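Local coordinates for putative sugar binding protein (PDB 6GT9) that binds galactose and probably glucose, and probably serves as the extracellular sugar receptor of a three-component sensing system linked to galactan utilization, at residues I91-L96 and I113-I118; E100-I105 and T120-S125; S125-Y130 and V289-N294. All coordinates share one frame; numbering follows the deposited sequence.

Contact 1. Residues I91-L96 and I113-I118; sequences IITQGL and IPVVTI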
loop_
_atom_site.group_PDB
_atom_site.type_symbol
_atom_site.label_atom_id
_atom_site.label_comp_id
_atom_site.label_asym_id
_atom_site.label_seq_id
_atom_site.Cartn_x
_atom_site.Cartn_y
_atom_site.Cartn_z
ATOM N N ILE A 91 12.389 3.114 14.565
ATOM C CA ILE A 91 11.941 2.044 13.677
ATOM C C ILE A 91 10.716 2.548 12.927
ATOM O O ILE A 91 9.774 3.071 13.539
ATOM C CB ILE A 91 11.621 0.757 14.460
ATOM C CG1 ILE A 91 12.908 0.195 15.091
ATOM C CG2 ILE A 91 10.977 -0.272 13.564
ATOM C CD1 ILE A 91 12.711 -1.020 15.973
ATOM N N ILE A 92 10.752 2.432 11.607
ATOM C CA ILE A 92 9.669 2.862 10.728
ATOM C C ILE A 92 9.132 1.625 10.027
ATOM O O ILE A 92 9.897 0.891 9.388
ATOM C CB ILE A 92 10.157 3.906 9.710
ATOM C CG1 ILE A 92 10.826 5.079 10.436
ATOM C CG2 ILE A 92 8.990 4.380 8.805
ATOM C CD1 ILE A 92 11.724 5.937 9.551
ATOM N N THR A 93 7.822 1.397 10.138
ATOM C CA THR A 93 7.223 0.157 9.664
ATOM C C THR A 93 5.729 0.351 9.443
ATOM O O THR A 93 5.102 1.216 10.052
ATOM C CB THR A 93 7.424 -0.978 10.670
ATOM O OG1 THR A 93 6.818 -2.171 10.173
ATOM C CG2 THR A 93 6.762 -0.606 11.986
ATOM N N GLN A 94 5.161 -0.501 8.599
ATOM C CA GLN A 94 3.711 -0.641 8.564
ATOM C C GLN A 94 3.226 -1.234 9.880
ATOM O O GLN A 94 3.898 -2.071 10.494
ATOM C CB GLN A 94 3.282 -1.571 7.437
ATOM C CG GLN A 94 3.470 -1.074 6.036
ATOM C CD GLN A 94 3.500 -2.253 5.073
ATOM O OE1 GLN A 94 4.369 -3.112 5.190
ATOM N NE2 GLN A 94 2.525 -2.321 4.150
ATOM N N GLY A 95 2.057 -0.790 10.323
ATOM C CA GLY A 95 1.341 -1.543 11.330
ATOM C C GLY A 95 0.498 -2.549 10.584
ATOM O O GLY A 95 -0.711 -2.354 10.436
ATOM N N LEU A 96 1.135 -3.615 10.080
ATOM C CA LEU A 96 0.547 -4.402 8.996
ATOM C C LEU A 96 -0.767 -5.055 9.410
ATOM O O LEU A 96 -1.720 -5.106 8.617
ATOM C CB LEU A 96 1.546 -5.450 8.517
ATOM C CG LEU A 96 1.320 -6.051 7.135
ATOM C CD1 LEU A 96 1.096 -4.942 6.100
ATOM C CD2 LEU A 96 2.530 -6.895 6.771
ATOM N N ILE A 113 12.347 3.006 22.243
ATOM C CA ILE A 113 12.654 3.169 20.829
ATOM C C ILE A 113 11.396 3.716 20.158
ATOM O O ILE A 113 10.349 3.066 20.191
ATOM C CB ILE A 113 13.108 1.848 20.179
ATOM C CG1 ILE A 113 14.356 1.300 20.889
ATOM C CG2 ILE A 113 13.426 2.021 18.706
ATOM C CD1 ILE A 113 14.937 0.048 20.223
ATOM N N PRO A 114 11.420 4.920 19.586
ATOM C CA PRO A 114 10.200 5.465 18.978
ATOM C C PRO A 114 9.843 4.735 17.691
ATOM O O PRO A 114 10.717 4.319 16.929
ATOM C CB PRO A 114 10.561 6.929 18.700
ATOM C CG PRO A 114 12.048 6.936 18.580
ATOM C CD PRO A 114 12.546 5.868 19.522
ATOM N N VAL A 115 8.537 4.609 17.437
ATOM C CA VAL A 115 8.035 3.929 16.250
ATOM C C VAL A 115 7.195 4.912 15.453
ATOM O O VAL A 115 6.303 5.569 16.008
ATOM C CB VAL A 115 7.227 2.666 16.607
ATOM C CG1 VAL A 115 6.533 2.080 15.352
ATOM C CG2 VAL A 115 8.153 1.609 17.234
ATOM N N VAL A 116 7.513 5.045 14.167
ATOM C CA VAL A 116 6.681 5.775 13.213
ATOM C C VAL A 116 6.098 4.749 12.254
ATOM O O VAL A 116 6.837 3.938 11.682
ATOM C CB VAL A 116 7.482 6.849 12.457
ATOM C CG1 VAL A 116 6.650 7.437 11.304
ATOM C CG2 VAL A 116 7.913 7.982 13.414
ATOM N N THR A 117 4.778 4.750 12.105
ATOM C CA THR A 117 4.174 3.888 11.109
ATOM C C THR A 117 4.148 4.597 9.764
ATOM O O THR A 117 4.051 5.825 9.686
ATOM C CB THR A 117 2.764 3.461 11.525
ATOM O OG1 THR A 117 1.995 4.613 11.907
ATOM C CG2 THR A 117 2.859 2.520 12.708
ATOM N N ILE A 118 4.244 3.804 8.701
ATOM C CA ILE A 118 4.318 4.302 7.331
ATOM C C ILE A 118 3.424 3.424 6.463
ATOM O O ILE A 118 3.356 2.206 6.670
ATOM C CB ILE A 118 5.780 4.316 6.822
ATOM C CG1 ILE A 118 5.885 4.907 5.414
ATOM C CG2 ILE A 118 6.422 2.903 6.874
ATOM C CD1 ILE A 118 7.303 5.224 5.032
#
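I92 and I118 meet methyl to methyl: CG2 of I92 lies 3.5 Å from CG2 of I118, the two side chains crossing obliquely. I118 has CG1 anti to its backbone N (chi1 -177°), which leaves CG2 between N and the carbonyl carbon, turned to the I92 methyl. Branched aliphatic residues suit this buried sheet, being compatible with extended backbone and filling both faces. On the other face, CG1 of I91 reaches CG2 of I113 at 4.1 Å, just before the second strand begins. T117 rests its CG2 against the O of T93 (3.7 Å), while its OG1 bonds to D121. Q94, leaving the strand, lays CG 3.3 Å from the O of I118; beyond it NE2 bonds to E38 and D119, and the side chain touches the bound galactose. Four backbone hydrogen bonds join the parallel strands. From V116 N to I91 O the bond is 3.1 Å and in the carbonyl plane, whereas I118 N lies 3.0 Å from T93 O, 56° out of that carbonyl's plane. These strands are the two ends of a beta-alpha-beta unit whose connecting helix, 98-110, packs on V115 and I113. Helix 73-85 covers I91 and T93 on that same side, while helices 43-59 and 269-284 cover I118 and V116 respectively, and strands 32-36 and 129-132 continue the sheet.

Contact 2. Residues E100-I105 and T120-S125; sequences EFVPVI and TDAPTS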
loop_
_atom_site.group_PDB
_atom_site.type_symbol
_atom_site.label_atom_id
_atom_site.label_comp_id
_atom_site.label_asym_id
_atom_site.label_seq_id
_atom_site.Cartn_x
_atom_site.Cartn_y
_atom_site.Cartn_z
ATOM N N GLU A 100 -1.313 -8.668 15.531
ATOM C CA GLU A 100 0.047 -8.966 15.802
ATOM C C GLU A 100 0.982 -7.786 15.994
ATOM O O GLU A 100 1.903 -7.889 16.777
ATOM C CB GLU A 100 0.619 -9.852 14.703
ATOM C CG GLU A 100 0.013 -11.238 14.674
ATOM C CD GLU A 100 -0.939 -11.438 13.531
ATOM O OE1 GLU A 100 -1.565 -10.495 13.078
ATOM O OE2 GLU A 100 -1.029 -12.565 13.080
ATOM N N PHE A 101 0.719 -6.673 15.304
ATOM C CA PHE A 101 1.654 -5.552 15.303
ATOM C C PHE A 101 1.452 -4.568 16.445
ATOM O O PHE A 101 2.424 -3.922 16.853
ATOM C CB PHE A 101 1.597 -4.806 13.966
ATOM C CG PHE A 101 2.418 -5.453 12.890
ATOM C CD1 PHE A 101 2.002 -6.639 12.312
ATOM C CD2 PHE A 101 3.621 -4.890 12.476
ATOM C CE1 PHE A 101 2.773 -7.261 11.326
ATOM C CE2 PHE A 101 4.395 -5.502 11.497
ATOM C CZ PHE A 101 3.970 -6.695 10.926
ATOM N N VAL A 102 0.237 -4.420 16.983
ATOM C CA VAL A 102 0.034 -3.489 18.100
ATOM C C VAL A 102 0.853 -3.893 19.332
ATOM O O VAL A 102 1.624 -3.064 19.831
ATOM C CB VAL A 102 -1.456 -3.323 18.406
ATOM C CG1 VAL A 102 -1.630 -2.616 19.745
ATOM C CG2 VAL A 102 -2.164 -2.544 17.300
ATOM N N PRO A 103 0.735 -5.117 19.856
ATOM C CA PRO A 103 1.581 -5.475 21.007
ATOM C C PRO A 103 3.075 -5.354 20.743
ATOM O O PRO A 103 3.819 -4.996 21.664
ATOM C CB PRO A 103 1.172 -6.926 21.310
ATOM C CG PRO A 103 0.469 -7.403 20.087
ATOM C CD PRO A 103 -0.206 -6.202 19.526
ATOM N N VAL A 104 3.544 -5.629 19.524
ATOM C CA VAL A 104 4.978 -5.538 19.253
ATOM C C VAL A 104 5.416 -4.081 19.146
ATOM O O VAL A 104 6.482 -3.706 19.647
ATOM C CB VAL A 104 5.343 -6.332 17.988
ATOM C CG1 VAL A 104 6.821 -6.157 17.654
ATOM C CG2 VAL A 104 5.018 -7.801 18.173
ATOM N N ILE A 105 4.625 -3.241 18.471
ATOM C CA ILE A 105 4.930 -1.812 18.472
ATOM C C ILE A 105 4.969 -1.285 19.901
ATOM O O ILE A 105 5.881 -0.540 20.275
ATOM C CB ILE A 105 3.923 -1.036 17.603
ATOM C CG1 ILE A 105 4.186 -1.312 16.118
ATOM C CG2 ILE A 105 4.034 0.442 17.888
ATOM C CD1 ILE A 105 3.023 -0.923 15.178
ATOM N N THR A 120 0.789 2.045 6.189
ATOM C CA THR A 120 -0.320 1.366 6.853
ATOM C C THR A 120 -0.239 1.713 8.334
ATOM O O THR A 120 0.812 1.509 8.951
ATOM C CB THR A 120 -0.226 -0.165 6.670
ATOM O OG1 THR A 120 -0.108 -0.494 5.277
ATOM C CG2 THR A 120 -1.429 -0.878 7.294
ATOM N N ASP A 121 -1.326 2.215 8.914
ATOM C CA ASP A 121 -1.271 2.656 10.305
ATOM C C ASP A 121 -1.713 1.567 11.284
ATOM O O ASP A 121 -2.497 0.677 10.945
ATOM C CB ASP A 121 -2.139 3.906 10.517
ATOM C CG ASP A 121 -1.786 4.649 11.799
ATOM O OD1 ASP A 121 -0.715 4.354 12.388
ATOM O OD2 ASP A 121 -2.553 5.549 12.219
ATOM N N ALA A 122 -1.208 1.664 12.523
ATOM C CA ALA A 122 -1.735 0.923 13.673
ATOM C C ALA A 122 -2.248 1.926 14.706
ATOM O O ALA A 122 -1.626 2.129 15.761
ATOM C CB ALA A 122 -0.683 -0.003 14.284
ATOM N N PRO A 123 -3.407 2.546 14.449
ATOM C CA PRO A 123 -3.792 3.744 15.222
ATOM C C PRO A 123 -4.139 3.480 16.676
ATOM O O PRO A 123 -4.193 4.438 17.463
ATOM C CB PRO A 123 -5.006 4.288 14.452
ATOM C CG PRO A 123 -5.573 3.097 13.765
ATOM C CD PRO A 123 -4.414 2.191 13.433
ATOM N N THR A 124 -4.378 2.237 17.075
ATOM C CA THR A 124 -4.563 1.958 18.494
ATOM C C THR A 124 -3.248 1.685 19.222
ATOM O O THR A 124 -3.259 1.504 20.444
ATOM C CB THR A 124 -5.514 0.771 18.691
ATOM O OG1 THR A 124 -4.873 -0.431 18.260
ATOM C CG2 THR A 124 -6.799 0.971 17.881
ATOM N N SER A 125 -2.118 1.643 18.517
ATOM C CA SER A 125 -0.848 1.382 19.179
ATOM C C SER A 125 -0.256 2.684 19.720
ATOM O O SER A 125 -0.806 3.773 19.555
ATOM C CB SER A 125 0.132 0.699 18.228
ATOM O OG SER A 125 0.603 1.621 17.274
#
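A122 and S125 face V102 and I105 of the helix in van der Waals contact, with no hydrogen bond between the segments. Before the two segments meet, T120 pairs its backbone with G95, and D121 puts OD1 in a salt bridge with R127. At A122, whose side chain is about 14 Å from the bound galactose, the chain reaches the helix. Its CB points toward it and meets CD1 of I105 at 3.9 Å and CG2 of V102 at 4.2 Å; a single methyl suits a place where two branched side chains converge. P123, exposed and pointing away from the helix, is the second residue of a type I turn running from A122 to S125, where the restricted phi of proline fits the bend. T124 comes next, also exposed. Its side chain crosses that of V102 at about a right angle, and OG1, rather than the methyl, lies against V102 CG2 at 3.6 Å. S125 closes the turn. Its CB is 4.0 Å from V102 CG1, and OG is 3.7 Å from I105 CG2, a van der Waals touch by a hydroxyl whose polar need is met inside the loop. With chi1 at 73°, OG sits between the backbone N and the carbonyl carbon and donates to A122 O at 2.7 Å, in the carbonyl plane. The same oxygen accepts S125 N at 2.8 Å, so two donors from one residue grip it, and a small hydroxyl residue serves the turn and the helix together. The loop joins strand 115-118 to strand 129-132 and lies beside the preceding helix of a Rossmann-like alpha/beta lobe, as in periplasmic binding proteins.

Contact 3. Residues S125-Y130 and V289-N294; sequences SRRVAY and VPVVTN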
loop_
_atom_site.group_PDB
_atom_site.type_symbol
_atom_site.label_atom_id
_atom_site.label_comp_id
_atom_site.label_asym_id
_atom_site.label_seq_id
_atom_site.Cartn_x
_atom_site.Cartn_y
_atom_site.Cartn_z
ATOM N N SER A 125 -2.118 1.643 18.517
ATOM C CA SER A 125 -0.848 1.382 19.179
ATOM C C SER A 125 -0.256 2.684 19.720
ATOM O O SER A 125 -0.806 3.773 19.555
ATOM C CB SER A 125 0.132 0.699 18.228
ATOM O OG SER A 125 0.603 1.621 17.274
ATOM N N ARG A 126 0.892 2.571 20.383
ATOM C CA ARG A 126 1.583 3.737 20.913
ATOM C C ARG A 126 2.665 4.248 19.967
ATOM O O ARG A 126 3.547 4.997 20.394
ATOM C CB ARG A 126 2.156 3.421 22.300
ATOM C CG ARG A 126 1.053 3.187 23.343
ATOM C CD ARG A 126 1.539 3.355 24.762
ATOM N NE ARG A 126 2.452 2.286 25.154
ATOM C CZ ARG A 126 2.065 1.146 25.714
ATOM N NH1 ARG A 126 2.963 0.222 26.036
ATOM N NH2 ARG A 126 0.781 0.926 25.950
ATOM N N ARG A 127 2.630 3.846 18.694
ATOM C CA ARG A 127 3.429 4.530 17.685
ATOM C C ARG A 127 3.247 6.040 17.832
ATOM O O ARG A 127 2.154 6.518 18.148
ATOM C CB ARG A 127 3.027 4.062 16.278
ATOM C CG ARG A 127 1.571 4.319 15.920
ATOM C CD ARG A 127 1.433 5.527 15.020
ATOM N NE ARG A 127 0.039 5.816 14.638
ATOM C CZ ARG A 127 -0.803 6.542 15.374
ATOM N NH1 ARG A 127 -0.415 7.039 16.540
ATOM N NH2 ARG A 127 -2.042 6.769 14.950
ATOM N N VAL A 128 4.336 6.791 17.644
ATOM C CA VAL A 128 4.279 8.231 17.877
ATOM C C VAL A 128 3.486 8.927 16.781
ATOM O O VAL A 128 2.738 9.872 17.049
ATOM C CB VAL A 128 5.690 8.830 17.993
ATOM C CG1 VAL A 128 5.589 10.339 18.257
ATOM C CG2 VAL A 128 6.469 8.150 19.092
ATOM N N ALA A 129 3.659 8.501 15.531
ATOM C CA ALA A 129 3.055 9.216 14.409
ATOM C C ALA A 129 2.954 8.263 13.238
ATOM O O ALA A 129 3.692 7.281 13.167
ATOM C CB ALA A 129 3.869 10.445 13.991
ATOM N N TYR A 130 2.026 8.572 12.325
ATOM C CA TYR A 130 1.800 7.817 11.096
ATOM C C TYR A 130 1.994 8.733 9.899
ATOM O O TYR A 130 1.570 9.892 9.928
ATOM C CB TYR A 130 0.381 7.229 11.072
ATOM C CG TYR A 130 -0.070 6.660 9.732
ATOM C CD1 TYR A 130 0.638 5.632 9.125
ATOM C CD2 TYR A 130 -1.229 7.123 9.101
ATOM C CE1 TYR A 130 0.226 5.092 7.910
ATOM C CE2 TYR A 130 -1.669 6.578 7.870
ATOM C CZ TYR A 130 -0.928 5.559 7.290
ATOM O OH TYR A 130 -1.291 4.989 6.094
ATOM N N VAL A 289 5.274 16.195 16.732
ATOM C CA VAL A 289 4.839 16.038 15.342
ATOM C C VAL A 289 3.386 15.619 15.325
ATOM O O VAL A 289 2.857 15.072 16.311
ATOM C CB VAL A 289 5.692 14.989 14.585
ATOM C CG1 VAL A 289 7.199 15.313 14.725
ATOM C CG2 VAL A 289 5.414 13.604 15.119
ATOM N N PRO A 290 2.685 15.898 14.221
ATOM C CA PRO A 290 1.278 15.502 14.116
ATOM C C PRO A 290 1.132 13.997 14.250
ATOM O O PRO A 290 1.958 13.239 13.746
ATOM C CB PRO A 290 0.877 15.965 12.709
ATOM C CG PRO A 290 1.908 16.914 12.278
ATOM C CD PRO A 290 3.174 16.535 12.983
ATOM N N VAL A 291 0.048 13.569 14.903
ATOM C CA VAL A 291 -0.197 12.137 15.063
ATOM C C VAL A 291 -0.399 11.465 13.705
ATOM O O VAL A 291 0.105 10.360 13.465
ATOM C CB VAL A 291 -1.391 11.885 16.002
ATOM C CG1 VAL A 291 -1.751 10.415 16.017
ATOM C CG2 VAL A 291 -1.081 12.337 17.413
ATOM N N VAL A 292 -1.121 12.115 12.792
ATOM C CA VAL A 292 -1.387 11.540 11.473
ATOM C C VAL A 292 -1.047 12.561 10.398
ATOM O O VAL A 292 -1.526 13.702 10.440
ATOM C CB VAL A 292 -2.849 11.077 11.320
ATOM C CG1 VAL A 292 -3.125 10.683 9.867
ATOM C CG2 VAL A 292 -3.152 9.913 12.254
ATOM N N THR A 293 -0.212 12.157 9.448
ATOM C CA THR A 293 0.058 12.928 8.237
ATOM C C THR A 293 -0.382 12.067 7.059
ATOM O O THR A 293 0.312 11.109 6.697
ATOM C CB THR A 293 1.538 13.310 8.129
ATOM O OG1 THR A 293 1.919 14.132 9.243
ATOM C CG2 THR A 293 1.804 14.084 6.835
ATOM N N ASN A 294 -1.530 12.395 6.457
ATOM C CA ASN A 294 -2.030 11.636 5.310
ATOM C C ASN A 294 -1.479 12.246 4.031
ATOM O O ASN A 294 -1.850 13.367 3.662
ATOM C CB ASN A 294 -3.554 11.622 5.261
ATOM C CG ASN A 294 -4.160 10.738 6.312
ATOM O OD1 ASN A 294 -5.109 11.137 6.986
ATOM N ND2 ASN A 294 -3.609 9.534 6.479
HETATM O O HOH W 1 2.569 12.577 17.472
HETATM O O HOH W 2 2.554 12.383 11.191
#
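With CG anti to the backbone N (chi1 168°), Y130 directs its ring to where CD2 stands 4.1 Å from V292 CG1, the methyl lying at the ring edge near its plane. V292 also has CG1 anti to its own N (chi1 171°), and the two side chains share one face of the sheet. Farther along the ring, N294 brings ND2 to 3.8 Å from CE2 of Y130, ring and amide planes 75° apart; that amide bonds to G132 O, and the tyrosine hydroxyl to T133 O. R127 passes V291 at about a right angle, NH1 lying 3.7 Å from V291 CG1. A long arginine suits the place: its guanidinium can touch V291 CG1, with V291 O over one face, while NE is held by D121. A129, in contrast, offers only a methyl, 3.7 Å from V289 CG2, where the chains run close. The backbone pairing is short: Y130 N donates to V291 O at 2.9 Å, and T293 N returns a bond of equal length to Y130 O. Two waters extend it. One donates to V128 O and V289 O; the other donates to Y130 O and P290 O while accepting from T293 OG1, so the threonine hydroxyl helps hold the second bridge. The parallel bridge adds strand 292-294, on the way from helix 269-284 in sequence to strand 298-301 of the other sheet, as the outermost strand of this one. Such a crossing between lobes is characteristic of the two-lobed periplasmic binding protein fold.

All three contacts belong to the same lobe, but they run from its core to its margin. Contact 1 is buried, joins inner strands, and has a pocket residue at its end. Contact 3 continues the same sheet to its outermost strand: strands 115-118 and 129-132 are neighbours, with V115 O pairing with V128 N. There exposed valines and two bridging waters accompany the backbone bonds, in contrast to the buried aliphatic packing of contact 1. Contact 2 pairs no strands; it sets a turn against the helix that connects the strands of contact 1, by van der Waals contacts, without hydrogen bonds between the segments. S125 belongs to both contacts 2 and 3, which a salt bridge also ties together.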